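Local coordinates for protein Exo-beta-1,3-galactanase (Bifidobacterium bifidum, PDB 5FLW) that probably hydrolyses terminal galactose residues from beta-1,3-galactan chains, as expected of an exo-acting member of glycoside hydrolase family 43, at residues 214-218 with 230-236; 19-23 with 34-40; 9-13 with 58-62; 95-99 with 165-170; 16-20 with 48-52. Where two conformers were deposited one is given. Residues are numbered along the deposited sequence.

Contact 1. Residues 214-218 with 230-236; sequences DNKYS and WKLFAPE. Unlike the reference sequence in segment 230-236: E236 (reference Lys).
The backbone is extended over K216–S218 and again over K231–L232, and the two strands run antiparallel. K216 faces L232 as a non-hydrogen-bonded pair with CA atoms 4.3 Å apart. Y217 and K231 form the hydrogen-bonded pair, with CA atoms 5.5 Å apart: Y217 N donates to K231 O at 2.9 Å and K231 N to Y217 O at 3.0 Å. CA–H···O contacts continue the ladder, W230 CA to Y217 O at 3.3 Å and L232 CA to N215 O at 3.5 Å. At F233 psi falls to -17° and the second segment leaves the sheet.

Side-chain packing is made in three places. Y217 (chi1 p) shares a face with K231 and brings CD1 to 3.7 Å from F233 CB. S218 CB sits over the six-membered ring of W230, 3.5 Å from its centroid, a CH-pi contact. The all-trans tail of K216 (chi1 m) carries CE to 3.7 Å from L232 CD1.

Waters fill the gaps. Water 1 joins D214 OD1 (2.5 Å) to P235 O (2.8 Å), water 2 joins N215 O (2.7 Å) to A234 N (3.0 Å), and water 3 joins K216 NZ to W230 O, both at 3.1 Å. D214 OD1 also receives K239 N, and Y217 OH receives A290 N of the next sheet. This is the outer hairpin of a four-stranded blade in the five-bladed beta-propeller of family GH43.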
# COMPACT_ATOMS: atom_id res chain seq x y z
N ASP A 214 -8.59 15.11 -2.36
CA ASP A 214 -7.94 15.06 -3.66
C ASP A 214 -6.50 14.61 -3.42
O ASP A 214 -5.66 15.37 -2.91
CB ASP A 214 -8.00 16.43 -4.34
CG ASP A 214 -9.40 16.82 -4.75
OD1 ASP A 214 -10.25 15.93 -5.03
OD2 ASP A 214 -9.66 18.05 -4.84
N ASN A 215 -6.22 13.34 -3.76
CA ASN A 215 -4.89 12.79 -3.60
C ASN A 215 -3.93 13.39 -4.64
O ASN A 215 -4.34 13.96 -5.66
CB ASN A 215 -4.92 11.26 -3.73
CG ASN A 215 -5.75 10.55 -2.63
OD1 ASN A 215 -5.94 9.34 -2.70
ND2 ASN A 215 -6.25 11.30 -1.64
N LYS A 216 -2.62 13.27 -4.37
CA LYS A 216 -1.63 13.93 -5.21
C LYS A 216 -0.44 13.02 -5.51
O LYS A 216 -0.24 11.98 -4.87
CB LYS A 216 -1.13 15.24 -4.57
CG LYS A 216 -2.21 16.15 -4.09
CD LYS A 216 -1.62 17.50 -3.67
CE LYS A 216 -2.71 18.48 -3.35
NZ LYS A 216 -2.19 19.79 -2.85
N TYR A 217 0.37 13.46 -6.48
CA TYR A 217 1.59 12.76 -6.85
C TYR A 217 2.75 13.73 -7.08
O TYR A 217 2.57 14.92 -7.37
CB TYR A 217 1.38 11.83 -8.06
CG TYR A 217 1.29 12.56 -9.38
CD1 TYR A 217 0.15 13.30 -9.71
CD2 TYR A 217 2.34 12.54 -10.29
CE1 TYR A 217 0.05 14.00 -10.92
CE2 TYR A 217 2.26 13.24 -11.51
CZ TYR A 217 1.11 13.96 -11.82
OH TYR A 217 1.02 14.63 -13.03
N SER A 218 3.97 13.17 -6.98
CA SER A 218 5.21 13.89 -7.24
C SER A 218 6.11 12.97 -8.06
O SER A 218 5.95 11.74 -8.02
CB SER A 218 5.87 14.29 -5.92
OG SER A 218 7.10 14.95 -6.10
N TRP A 230 3.79 18.71 -5.73
CA TRP A 230 2.76 17.69 -5.63
C TRP A 230 1.51 18.19 -6.36
O TRP A 230 1.01 19.27 -6.06
CB TRP A 230 2.47 17.34 -4.17
CG TRP A 230 3.61 16.62 -3.52
CD1 TRP A 230 4.77 17.17 -3.05
CD2 TRP A 230 3.72 15.21 -3.30
NE1 TRP A 230 5.58 16.19 -2.54
CE2 TRP A 230 4.96 14.98 -2.68
CE3 TRP A 230 2.88 14.12 -3.55
CZ2 TRP A 230 5.38 13.70 -2.31
CZ3 TRP A 230 3.30 12.86 -3.19
CH2 TRP A 230 4.54 12.66 -2.57
N LYS A 231 0.91 17.47 -7.21
CA LYS A 231 -0.17 17.75 -8.14
C LYS A 231 -1.30 16.74 -8.05
O LYS A 231 -1.12 15.61 -7.63
CB LYS A 231 0.35 17.74 -9.58
CG LYS A 231 1.31 18.85 -9.92
CD LYS A 231 1.79 18.73 -11.36
CE LYS A 231 2.74 19.85 -11.73
NZ LYS A 231 3.22 19.72 -13.12
N LEU A 232 -2.46 17.12 -8.29
CA LEU A 232 -3.59 16.21 -8.27
C LEU A 232 -3.54 15.30 -9.49
O LEU A 232 -3.15 15.74 -10.57
CB LEU A 232 -4.88 17.02 -8.37
CG LEU A 232 -5.68 17.45 -7.14
CD1 LEU A 232 -4.92 18.50 -6.34
CD2 LEU A 232 -7.04 17.99 -7.54
N PHE A 233 -3.93 14.04 -9.33
CA PHE A 233 -4.06 13.14 -10.48
C PHE A 233 -5.50 12.82 -10.90
O PHE A 233 -5.70 12.32 -12.02
CB PHE A 233 -3.24 11.84 -10.32
CG PHE A 233 -3.51 11.07 -9.05
CD1 PHE A 233 -2.82 11.35 -7.88
CD2 PHE A 233 -4.45 10.04 -9.04
CE1 PHE A 233 -3.07 10.64 -6.70
CE2 PHE A 233 -4.72 9.31 -7.85
CZ PHE A 233 -4.02 9.62 -6.69
N ALA A 234 -6.49 13.07 -10.05
CA ALA A 234 -7.90 13.00 -10.37
C ALA A 234 -8.50 14.41 -10.43
O ALA A 234 -7.88 15.38 -9.99
CB ALA A 234 -8.63 12.16 -9.32
N PRO A 235 -9.72 14.56 -10.96
CA PRO A 235 -10.29 15.91 -11.09
C PRO A 235 -10.43 16.60 -9.73
O PRO A 235 -10.68 15.97 -8.69
CB PRO A 235 -11.64 15.67 -11.76
CG PRO A 235 -11.52 14.36 -12.43
CD PRO A 235 -10.54 13.54 -11.66
N GLU A 236 -10.24 17.90 -9.75
CA GLU A 236 -10.40 18.70 -8.55
C GLU A 236 -11.81 18.56 -8.00
O GLU A 236 -12.80 18.71 -8.73
CB GLU A 236 -10.09 20.16 -8.86
CG GLU A 236 -10.15 21.09 -7.67
CD GLU A 236 -9.68 22.49 -8.01
OE1 GLU A 236 -9.89 22.95 -9.18
OE2 GLU A 236 -9.14 23.16 -7.08
O HOH W 1 -9.43 14.30 -6.80
O HOH W 2 -6.50 14.00 -7.23
O HOH W 3 -1.71 20.68 -5.75
O HOH W 4 -1.19 16.27 -13.31
O HOH W 5 2.94 16.91 -14.42

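Contact 2. Residues 19-23 with 34-40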
# COMPACT_ATOMS: atom_id res chain seq x y z
N GLN A 19 -11.03 -9.47 1.74
CA GLN A 19 -10.52 -8.42 2.63
C GLN A 19 -9.36 -7.66 1.95
O GLN A 19 -8.20 -7.65 2.40
CB GLN A 19 -10.14 -9.03 3.98
CG GLN A 19 -11.32 -9.63 4.81
CD GLN A 19 -12.37 -8.60 5.22
OE1 GLN A 19 -12.06 -7.56 5.78
NE2 GLN A 19 -13.64 -8.90 4.92
N LEU A 20 -9.70 -7.01 0.84
CA LEU A 20 -8.71 -6.29 0.05
C LEU A 20 -8.61 -4.83 0.54
O LEU A 20 -8.88 -3.88 -0.21
CB LEU A 20 -9.03 -6.38 -1.45
CG LEU A 20 -8.89 -7.79 -2.03
CD1 LEU A 20 -9.62 -7.91 -3.36
CD2 LEU A 20 -7.42 -8.25 -2.16
N HIS A 21 -8.21 -4.69 1.81
CA HIS A 21 -8.17 -3.40 2.49
C HIS A 21 -6.73 -3.04 2.83
O HIS A 21 -6.00 -3.86 3.43
CB HIS A 21 -8.96 -3.43 3.80
CG HIS A 21 -10.31 -4.05 3.68
ND1 HIS A 21 -11.30 -3.51 2.87
CD2 HIS A 21 -10.86 -5.12 4.31
CE1 HIS A 21 -12.39 -4.27 2.98
NE2 HIS A 21 -12.15 -5.23 3.86
N GLY A 22 -6.32 -1.83 2.45
CA GLY A 22 -4.96 -1.38 2.68
C GLY A 22 -3.91 -2.27 2.05
O GLY A 22 -2.85 -2.47 2.64
N ILE A 23 -4.17 -2.79 0.83
CA ILE A 23 -3.39 -3.94 0.34
C ILE A 23 -1.98 -3.57 -0.11
O ILE A 23 -1.69 -2.44 -0.57
CB ILE A 23 -4.10 -4.75 -0.77
CG1 ILE A 23 -4.19 -3.95 -2.08
CG2 ILE A 23 -5.42 -5.25 -0.30
CD1 ILE A 23 -4.81 -4.73 -3.23
N ALA A 34 -2.06 -10.37 -3.49
CA ALA A 34 -2.52 -9.26 -2.65
C ALA A 34 -2.44 -9.66 -1.18
O ALA A 34 -2.75 -10.80 -0.81
CB ALA A 34 -3.98 -8.89 -2.99
N TYR A 35 -2.02 -8.71 -0.33
CA TYR A 35 -1.98 -8.91 1.12
C TYR A 35 -2.83 -7.81 1.74
O TYR A 35 -2.51 -6.63 1.59
CB TYR A 35 -0.53 -8.85 1.63
CG TYR A 35 0.36 -9.89 0.95
CD1 TYR A 35 0.47 -11.21 1.47
CD2 TYR A 35 1.03 -9.59 -0.25
CE1 TYR A 35 1.25 -12.19 0.83
CE2 TYR A 35 1.80 -10.58 -0.90
CZ TYR A 35 1.92 -11.86 -0.36
OH TYR A 35 2.68 -12.82 -0.98
N GLY A 36 -3.92 -8.19 2.43
CA GLY A 36 -4.87 -7.21 2.92
C GLY A 36 -5.15 -7.33 4.41
O GLY A 36 -4.88 -8.37 5.04
N GLU A 37 -5.70 -6.24 4.98
CA GLU A 37 -6.13 -6.25 6.38
C GLU A 37 -7.42 -7.06 6.52
O GLU A 37 -8.42 -6.74 5.90
CB GLU A 37 -6.38 -4.81 6.84
CG GLU A 37 -5.18 -3.89 6.70
CD GLU A 37 -5.50 -2.41 6.91
OE1 GLU A 37 -6.61 -2.07 7.37
OE2 GLU A 37 -4.65 -1.56 6.55
N ASN A 38 -7.41 -8.09 7.37
CA ASN A 38 -8.66 -8.76 7.73
C ASN A 38 -9.42 -7.86 8.70
O ASN A 38 -8.96 -7.62 9.83
CB ASN A 38 -8.35 -10.09 8.41
CG ASN A 38 -9.60 -10.89 8.72
OD1 ASN A 38 -10.65 -10.63 8.15
ND2 ASN A 38 -9.49 -11.88 9.63
N LYS A 39 -10.59 -7.34 8.29
CA LYS A 39 -11.34 -6.40 9.12
C LYS A 39 -12.77 -6.86 9.40
O LYS A 39 -13.64 -6.02 9.69
CB LYS A 39 -11.29 -4.96 8.57
CG LYS A 39 -9.91 -4.53 8.11
CD LYS A 39 -9.80 -3.02 7.79
CE LYS A 39 -9.56 -2.20 9.05
NZ LYS A 39 -8.23 -2.54 9.67
N VAL A 40 -13.03 -8.17 9.34
CA VAL A 40 -14.40 -8.68 9.45
C VAL A 40 -15.06 -8.26 10.76
O VAL A 40 -16.28 -8.07 10.81
CB VAL A 40 -14.48 -10.21 9.27
CG1 VAL A 40 -14.26 -10.61 7.83
CG2 VAL A 40 -13.51 -10.92 10.22
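Two hydrogen bonds hold the loop 19-23 to the second strand of the first propeller blade and the loop that follows it: E37 N donates to H21 O at 2.9 Å (180°), and K39 N to the side-chain OE1 of Q19, also at 2.9 Å. The loop leads into the blade's innermost strand, 24-28, and continues its course alongside 31-37 without regular strand pairing. An inverse gamma turn centred on L20, with a weak H21 N to Q19 O bond of 3.0 Å, precedes H21. K39 NZ makes a salt bridge to E37 OE1 at 2.9 Å, while E37 OE2 accepts from R83 N in the next blade and H21 NE2 donates to G274 O.

CA–H···O contacts come next, I23 CA to Y35 O at 3.1 Å and G36 CA to Q19 O at 3.4 Å. Apolar packing lies at the A34 end, where L20 CD2 approaches A34 CB to 3.6 Å and I23 CD1 lies 4.2 Å from that CB. Two glycines make the close fit possible. G22 has a positive phi, and a CB there would run into E37 OE2; at G36, an ideal CB would lie 2.1 Å from Q19 O.

Contact 3. Residues 9-13 with 58-62; sequences LPHDT and AWRSH
This is a partly buried crossing at the outer edge of the first blade, where the irregular N-terminal loop 9-13, extended through D12, passes over the chain entering the blade's outermost strand, 60-66. The end-to-end directions of P10–T13 and A58–S61 differ by 74°, so the backbones meet near one point: D12 and W59 have CA atoms 4.7 Å apart. There T13 N donates to W59 O at 2.9 Å (144°), and D12 CA lies 3.1 Å from that oxygen.

Two waters flank this bond. Water 6 donates to H11 O (2.8 Å) and accepts from W59 N (2.9 Å); water 7 links T13 OG1 (2.7 Å; chi1 p) with S61 N (2.8 Å). D12, chi1 p, places OD2 3.5 Å from S61 CB, while its OD1 accepts from S14 N and D16 N. W59 (chi1 m) brings its indole CD1 to 4.5 Å from P10 CB, and L20 packs on both residues. The arrangement is that of an N-terminal segment laid across the outer edge of a propeller blade.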
# COMPACT_ATOMS: atom_id res chain seq x y z
N LEU A 9 -17.56 -3.96 -3.83
CA LEU A 9 -17.07 -4.79 -2.74
C LEU A 9 -16.64 -6.13 -3.33
O LEU A 9 -17.49 -6.90 -3.82
CB LEU A 9 -18.16 -5.00 -1.68
CG LEU A 9 -17.71 -5.82 -0.47
CD1 LEU A 9 -16.56 -5.12 0.27
CD2 LEU A 9 -18.90 -6.17 0.44
N PRO A 10 -15.34 -6.45 -3.35
CA PRO A 10 -14.89 -7.70 -3.97
C PRO A 10 -15.20 -8.91 -3.10
O PRO A 10 -15.33 -8.83 -1.87
CB PRO A 10 -13.37 -7.51 -4.10
CG PRO A 10 -13.01 -6.55 -2.98
CD PRO A 10 -14.21 -5.63 -2.83
N HIS A 11 -15.31 -10.06 -3.78
CA HIS A 11 -15.51 -11.38 -3.20
C HIS A 11 -14.45 -12.33 -3.74
O HIS A 11 -13.90 -12.12 -4.83
CB HIS A 11 -16.94 -11.94 -3.50
CG HIS A 11 -18.02 -11.11 -2.88
ND1 HIS A 11 -18.44 -9.92 -3.43
CD2 HIS A 11 -18.70 -11.25 -1.71
CE1 HIS A 11 -19.35 -9.37 -2.65
NE2 HIS A 11 -19.54 -10.16 -1.60
N ASP A 12 -14.11 -13.33 -2.93
CA ASP A 12 -13.20 -14.36 -3.40
C ASP A 12 -13.98 -15.54 -3.99
O ASP A 12 -15.22 -15.60 -3.94
CB ASP A 12 -12.20 -14.74 -2.30
CG ASP A 12 -12.84 -15.43 -1.08
OD1 ASP A 12 -13.86 -16.14 -1.22
OD2 ASP A 12 -12.25 -15.29 0.03
N THR A 13 -13.24 -16.49 -4.56
CA THR A 13 -13.87 -17.63 -5.23
C THR A 13 -14.49 -18.63 -4.25
O THR A 13 -15.12 -19.60 -4.70
CB THR A 13 -12.87 -18.32 -6.15
OG1 THR A 13 -11.75 -18.76 -5.37
CG2 THR A 13 -12.38 -17.34 -7.24
N ALA A 58 -11.33 -12.32 -10.59
CA ALA A 58 -11.47 -13.43 -9.65
C ALA A 58 -10.31 -13.44 -8.67
O ALA A 58 -9.14 -13.30 -9.05
CB ALA A 58 -11.47 -14.77 -10.39
N TRP A 59 -10.62 -13.63 -7.40
CA TRP A 59 -9.61 -13.61 -6.34
C TRP A 59 -9.64 -14.93 -5.58
O TRP A 59 -10.66 -15.28 -4.98
CB TRP A 59 -9.87 -12.46 -5.35
CG TRP A 59 -9.63 -11.10 -5.89
CD1 TRP A 59 -10.56 -10.21 -6.32
CD2 TRP A 59 -8.36 -10.45 -5.98
NE1 TRP A 59 -9.94 -9.04 -6.71
CE2 TRP A 59 -8.59 -9.16 -6.51
CE3 TRP A 59 -7.03 -10.84 -5.68
CZ2 TRP A 59 -7.54 -8.24 -6.74
CZ3 TRP A 59 -5.99 -9.93 -5.90
CH2 TRP A 59 -6.25 -8.64 -6.43
N ARG A 60 -8.53 -15.66 -5.62
CA ARG A 60 -8.46 -16.92 -4.91
C ARG A 60 -7.85 -16.70 -3.52
O ARG A 60 -6.73 -16.19 -3.40
CB ARG A 60 -7.68 -17.97 -5.71
CG ARG A 60 -7.78 -19.32 -5.01
CD ARG A 60 -6.50 -20.03 -5.13
NE ARG A 60 -6.56 -21.48 -4.90
CZ ARG A 60 -6.25 -22.06 -3.75
NH1 ARG A 60 -5.94 -21.31 -2.68
NH2 ARG A 60 -6.25 -23.40 -3.67
N SER A 61 -8.57 -17.09 -2.48
CA SER A 61 -8.07 -16.91 -1.13
C SER A 61 -6.97 -17.92 -0.80
O SER A 61 -7.08 -19.11 -1.13
CB SER A 61 -9.21 -17.11 -0.14
OG SER A 61 -8.73 -16.99 1.22
N HIS A 62 -5.91 -17.46 -0.14
CA HIS A 62 -4.91 -18.32 0.48
C HIS A 62 -4.94 -18.24 2.01
O HIS A 62 -3.97 -18.63 2.68
CB HIS A 62 -3.52 -18.03 -0.09
CG HIS A 62 -3.42 -18.36 -1.54
ND1 HIS A 62 -3.10 -19.62 -2.00
CD2 HIS A 62 -3.75 -17.63 -2.64
CE1 HIS A 62 -3.15 -19.63 -3.32
NE2 HIS A 62 -3.55 -18.43 -3.73
O HOH W 6 -13.51 -13.83 -7.01
O HOH W 7 -10.95 -18.48 -2.78

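Contact 4. Residues 95-99 with 165-170; sequences YVMYI and LADDYL
The hollow here lies between V96 and Y98, alternate residues on one face of the extended strand 95-99, and the bump is the hairpin turn 165-170 of the neighbouring blade. On that side, A166 to Y169 form a type I beta turn closed by Y169 N to A166 O at 2.8 Å; its last residue, Y169, is left-handed (phi/psi 66/12). D168 (chi1 p) accepts L170 N on OD1 at 3.1 Å, an Asx turn.

The carbonyl of Y169 enters the hollow. Y98 (chi1 m) reaches across with its hydroxyl and donates from OH to Y169 O at 2.7 Å, the carbonyl lying near the plane of the phenol ring. V96 (chi1 t) forms the other wall, with CG1 3.7 Å from Y169 O, CG2 3.9 Å from Y169 CB and CG2 4.1 Å from L170 CD2. L165 (m, t) fills the space beside the phenol, its CD1 3.4 Å from Y98 OH. The nearest CA atoms, of V96 and Y169, stay 6.9 Å apart. The Y169 hydroxyl bonds instead to G147 O and Q143 NE2 in its own blade. Such face packing between adjacent blades is characteristic of the beta-propeller.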
# COMPACT_ATOMS: atom_id res chain seq x y z
N TYR A 95 10.58 -14.17 1.49
CA TYR A 95 9.51 -13.19 1.37
C TYR A 95 9.37 -12.48 2.72
O TYR A 95 9.12 -13.13 3.74
CB TYR A 95 8.22 -13.91 0.99
CG TYR A 95 8.34 -14.54 -0.39
CD1 TYR A 95 8.89 -15.82 -0.55
CD2 TYR A 95 7.96 -13.82 -1.54
CE1 TYR A 95 9.02 -16.36 -1.82
CE2 TYR A 95 8.08 -14.37 -2.80
CZ TYR A 95 8.61 -15.63 -2.93
OH TYR A 95 8.75 -16.19 -4.17
N VAL A 96 9.56 -11.16 2.72
CA VAL A 96 9.53 -10.36 3.94
C VAL A 96 8.27 -9.51 3.92
O VAL A 96 7.98 -8.82 2.93
CB VAL A 96 10.79 -9.49 4.10
CG1 VAL A 96 10.75 -8.79 5.44
CG2 VAL A 96 12.07 -10.31 3.90
N MET A 97 7.51 -9.57 5.01
CA MET A 97 6.32 -8.77 5.19
C MET A 97 6.59 -7.63 6.18
O MET A 97 7.27 -7.83 7.20
CB MET A 97 5.15 -9.63 5.68
CG MET A 97 3.86 -8.86 5.86
SD MET A 97 2.45 -9.92 6.35
CE MET A 97 2.17 -10.84 4.84
N TYR A 98 6.06 -6.44 5.84
CA TYR A 98 6.12 -5.24 6.67
C TYR A 98 4.69 -4.85 7.05
O TYR A 98 3.77 -5.03 6.25
CB TYR A 98 6.80 -4.08 5.91
CG TYR A 98 8.07 -4.56 5.24
CD1 TYR A 98 9.27 -4.63 5.95
CD2 TYR A 98 8.05 -4.99 3.91
CE1 TYR A 98 10.44 -5.11 5.33
CE2 TYR A 98 9.19 -5.48 3.29
CZ TYR A 98 10.39 -5.54 4.01
OH TYR A 98 11.53 -6.02 3.41
N ILE A 99 4.50 -4.32 8.26
CA ILE A 99 3.16 -3.96 8.70
C ILE A 99 3.27 -2.74 9.60
O ILE A 99 4.27 -2.57 10.30
CB ILE A 99 2.43 -5.16 9.37
CG1 ILE A 99 0.92 -4.89 9.52
CG2 ILE A 99 3.05 -5.52 10.69
CD1 ILE A 99 0.17 -6.13 9.79
N LEU A 165 16.22 -0.49 2.46
CA LEU A 165 16.38 -1.68 3.28
C LEU A 165 17.80 -2.23 3.14
O LEU A 165 18.46 -2.07 2.10
CB LEU A 165 15.41 -2.76 2.79
CG LEU A 165 13.92 -2.44 2.98
CD1 LEU A 165 13.03 -3.31 2.07
CD2 LEU A 165 13.53 -2.63 4.43
N ALA A 166 18.24 -2.93 4.19
CA ALA A 166 19.44 -3.75 4.13
C ALA A 166 19.25 -4.82 3.05
O ALA A 166 18.13 -5.11 2.60
CB ALA A 166 19.65 -4.44 5.47
N ASP A 167 20.37 -5.41 2.61
CA ASP A 167 20.32 -6.41 1.55
C ASP A 167 19.48 -7.62 1.92
O ASP A 167 18.97 -8.30 1.02
CB ASP A 167 21.72 -6.92 1.18
CG ASP A 167 22.55 -5.89 0.44
OD1 ASP A 167 21.97 -4.90 -0.08
OD2 ASP A 167 23.79 -6.08 0.40
N ASP A 168 19.39 -7.97 3.20
CA ASP A 168 18.52 -9.07 3.59
C ASP A 168 17.07 -8.63 3.80
O ASP A 168 16.24 -9.45 4.22
CB ASP A 168 19.07 -9.79 4.82
CG ASP A 168 19.10 -8.90 6.06
OD1 ASP A 168 18.58 -7.77 6.02
OD2 ASP A 168 19.66 -9.34 7.10
N TYR A 169 16.76 -7.36 3.54
CA TYR A 169 15.42 -6.79 3.59
C TYR A 169 14.80 -6.77 5.00
O TYR A 169 13.60 -6.48 5.12
CB TYR A 169 14.47 -7.47 2.58
CG TYR A 169 14.58 -6.99 1.14
CD1 TYR A 169 15.72 -6.34 0.66
CD2 TYR A 169 13.51 -7.18 0.26
CE1 TYR A 169 15.79 -5.90 -0.68
CE2 TYR A 169 13.57 -6.75 -1.07
CZ TYR A 169 14.70 -6.12 -1.53
OH TYR A 169 14.73 -5.69 -2.86
N LEU A 170 15.57 -7.02 6.07
CA LEU A 170 15.00 -7.17 7.42
C LEU A 170 15.04 -5.89 8.25
O LEU A 170 14.37 -5.83 9.30
CB LEU A 170 15.73 -8.27 8.20
CG LEU A 170 15.70 -9.67 7.58
CD1 LEU A 170 16.49 -10.61 8.46
CD2 LEU A 170 14.29 -10.14 7.39

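Contact 5. Residues 16-20 with 48-52; sequences DVAQL and VCCYT
Y51 is the centre of this contact and buries 84 Å². It stands on the regular strand 48-52, the third of the first blade, and with chi1 m its phenol extends towards loop 16-20, whose backbone keeps its distance: the closest CA pair, Q19 and C49, is 6.6 Å apart. The hydroxyl accepts from the main chain, Q19 N to Y51 OH at 2.9 Å and 168°. Water 8 sits 2.6 Å from Y51 OH and donates to V17 O at 2.9 Å, so the oxygen meets the loop twice.

The ring is lined by two methyl groups. A18 CB lies over its face, 4.2 Å from the ring centroid and 20° off the normal, a CH-pi contact, and L20 CD2 comes to 3.6 Å from Y51 CD1.

Q19 buries 44 Å² and is the centre of an inverse gamma turn closed by a weak L20 N to A18 O bond of 2.8 Å. Its CB rests 4.0 Å from the SG of C49 (27 Å²; chi1 m), which projects to the same side of the strand as Y51. Farther out, Q19 OE1 accepts from K39 N. The chemistry implies that a loop without strand pairing here is held by a phenolic oxygen, which accepts the buried Q19 amide and, with water 8, forms a small polar spot beside the apolar packing of A18 and L20.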
# COMPACT_ATOMS: atom_id res chain seq x y z
N ASP A 16 -16.68 -15.64 0.10
CA ASP A 16 -16.50 -14.65 1.16
C ASP A 16 -16.16 -13.27 0.60
O ASP A 16 -15.54 -13.15 -0.47
CB ASP A 16 -15.38 -15.13 2.07
CG ASP A 16 -15.75 -16.41 2.83
OD1 ASP A 16 -16.85 -16.55 3.38
OD2 ASP A 16 -14.94 -17.36 2.75
N VAL A 17 -16.55 -12.22 1.34
CA VAL A 17 -15.99 -10.91 1.04
C VAL A 17 -14.45 -11.00 1.03
O VAL A 17 -13.85 -11.53 1.97
CB VAL A 17 -16.50 -9.88 2.06
CG1 VAL A 17 -15.75 -8.55 1.92
CG2 VAL A 17 -18.02 -9.70 1.90
N ALA A 18 -13.81 -10.47 -0.03
CA ALA A 18 -12.34 -10.43 -0.09
C ALA A 18 -11.86 -9.22 0.72
O ALA A 18 -12.24 -8.09 0.42
CB ALA A 18 -11.81 -10.35 -1.53
N GLN A 19 -11.03 -9.47 1.74
CA GLN A 19 -10.52 -8.42 2.63
C GLN A 19 -9.36 -7.66 1.95
O GLN A 19 -8.20 -7.65 2.40
CB GLN A 19 -10.14 -9.03 3.98
CG GLN A 19 -11.32 -9.63 4.81
CD GLN A 19 -12.37 -8.60 5.22
OE1 GLN A 19 -12.06 -7.56 5.78
NE2 GLN A 19 -13.64 -8.90 4.92
N LEU A 20 -9.70 -7.01 0.84
CA LEU A 20 -8.71 -6.29 0.05
C LEU A 20 -8.61 -4.83 0.54
O LEU A 20 -8.88 -3.88 -0.21
CB LEU A 20 -9.03 -6.38 -1.45
CG LEU A 20 -8.89 -7.79 -2.03
CD1 LEU A 20 -9.62 -7.91 -3.36
CD2 LEU A 20 -7.42 -8.25 -2.16
N VAL A 48 -3.46 -11.00 8.48
CA VAL A 48 -3.25 -10.55 7.11
C VAL A 48 -3.77 -11.64 6.19
O VAL A 48 -3.34 -12.81 6.28
CB VAL A 48 -1.77 -10.24 6.83
CG1 VAL A 48 -1.58 -9.88 5.35
CG2 VAL A 48 -1.29 -9.09 7.74
N CYS A 49 -4.69 -11.26 5.30
CA CYS A 49 -5.28 -12.15 4.30
C CYS A 49 -4.50 -12.08 2.99
O CYS A 49 -4.17 -10.98 2.53
CB CYS A 49 -6.72 -11.71 4.03
SG CYS A 49 -7.80 -11.95 5.45
N CYS A 50 -4.30 -13.24 2.36
CA CYS A 50 -3.63 -13.32 1.07
C CYS A 50 -4.62 -13.80 0.00
O CYS A 50 -5.36 -14.76 0.23
CB CYS A 50 -2.44 -14.29 1.13
SG CYS A 50 -1.57 -14.53 -0.42
N TYR A 51 -4.62 -13.11 -1.16
CA TYR A 51 -5.39 -13.53 -2.33
C TYR A 51 -4.50 -13.49 -3.57
O TYR A 51 -3.57 -12.69 -3.65
CB TYR A 51 -6.58 -12.60 -2.60
CG TYR A 51 -7.49 -12.44 -1.40
CD1 TYR A 51 -7.23 -11.45 -0.44
CD2 TYR A 51 -8.57 -13.31 -1.20
CE1 TYR A 51 -8.02 -11.33 0.69
CE2 TYR A 51 -9.36 -13.20 -0.05
CZ TYR A 51 -9.08 -12.19 0.87
OH TYR A 51 -9.88 -12.08 1.98
N THR A 52 -4.80 -14.35 -4.54
CA THR A 52 -4.11 -14.31 -5.83
C THR A 52 -5.09 -14.05 -6.97
O THR A 52 -6.29 -14.37 -6.88
CB THR A 52 -3.31 -15.59 -6.12
OG1 THR A 52 -4.18 -16.72 -5.95
CG2 THR A 52 -2.11 -15.70 -5.17
O HOH W 8 -11.94 -13.68 2.20

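Overall arrangement
Contacts 2, 3 and 5 form one cluster on the first blade: the centre of contact 5 lies about 6 Å from those of contacts 2 and 3, and contact 2 shares Q19 and L20 with contact 5. L20 CD1 ties the group together, 3.5 Å from W59 CE2 and 3.7 Å from P10 CG. Contact 4, between the second and third blades, touches the cluster where M97 CE meets Y35 CD1 (3.8 Å) and V48 CG1 (3.9 Å). Contact 1, on the fourth blade, is remote, its centre about 25 to 30 Å from the others. GH43 enzymes bind substrate at the propeller axis; contact 2, about 10 Å from the chain's centre, is the innermost of the five.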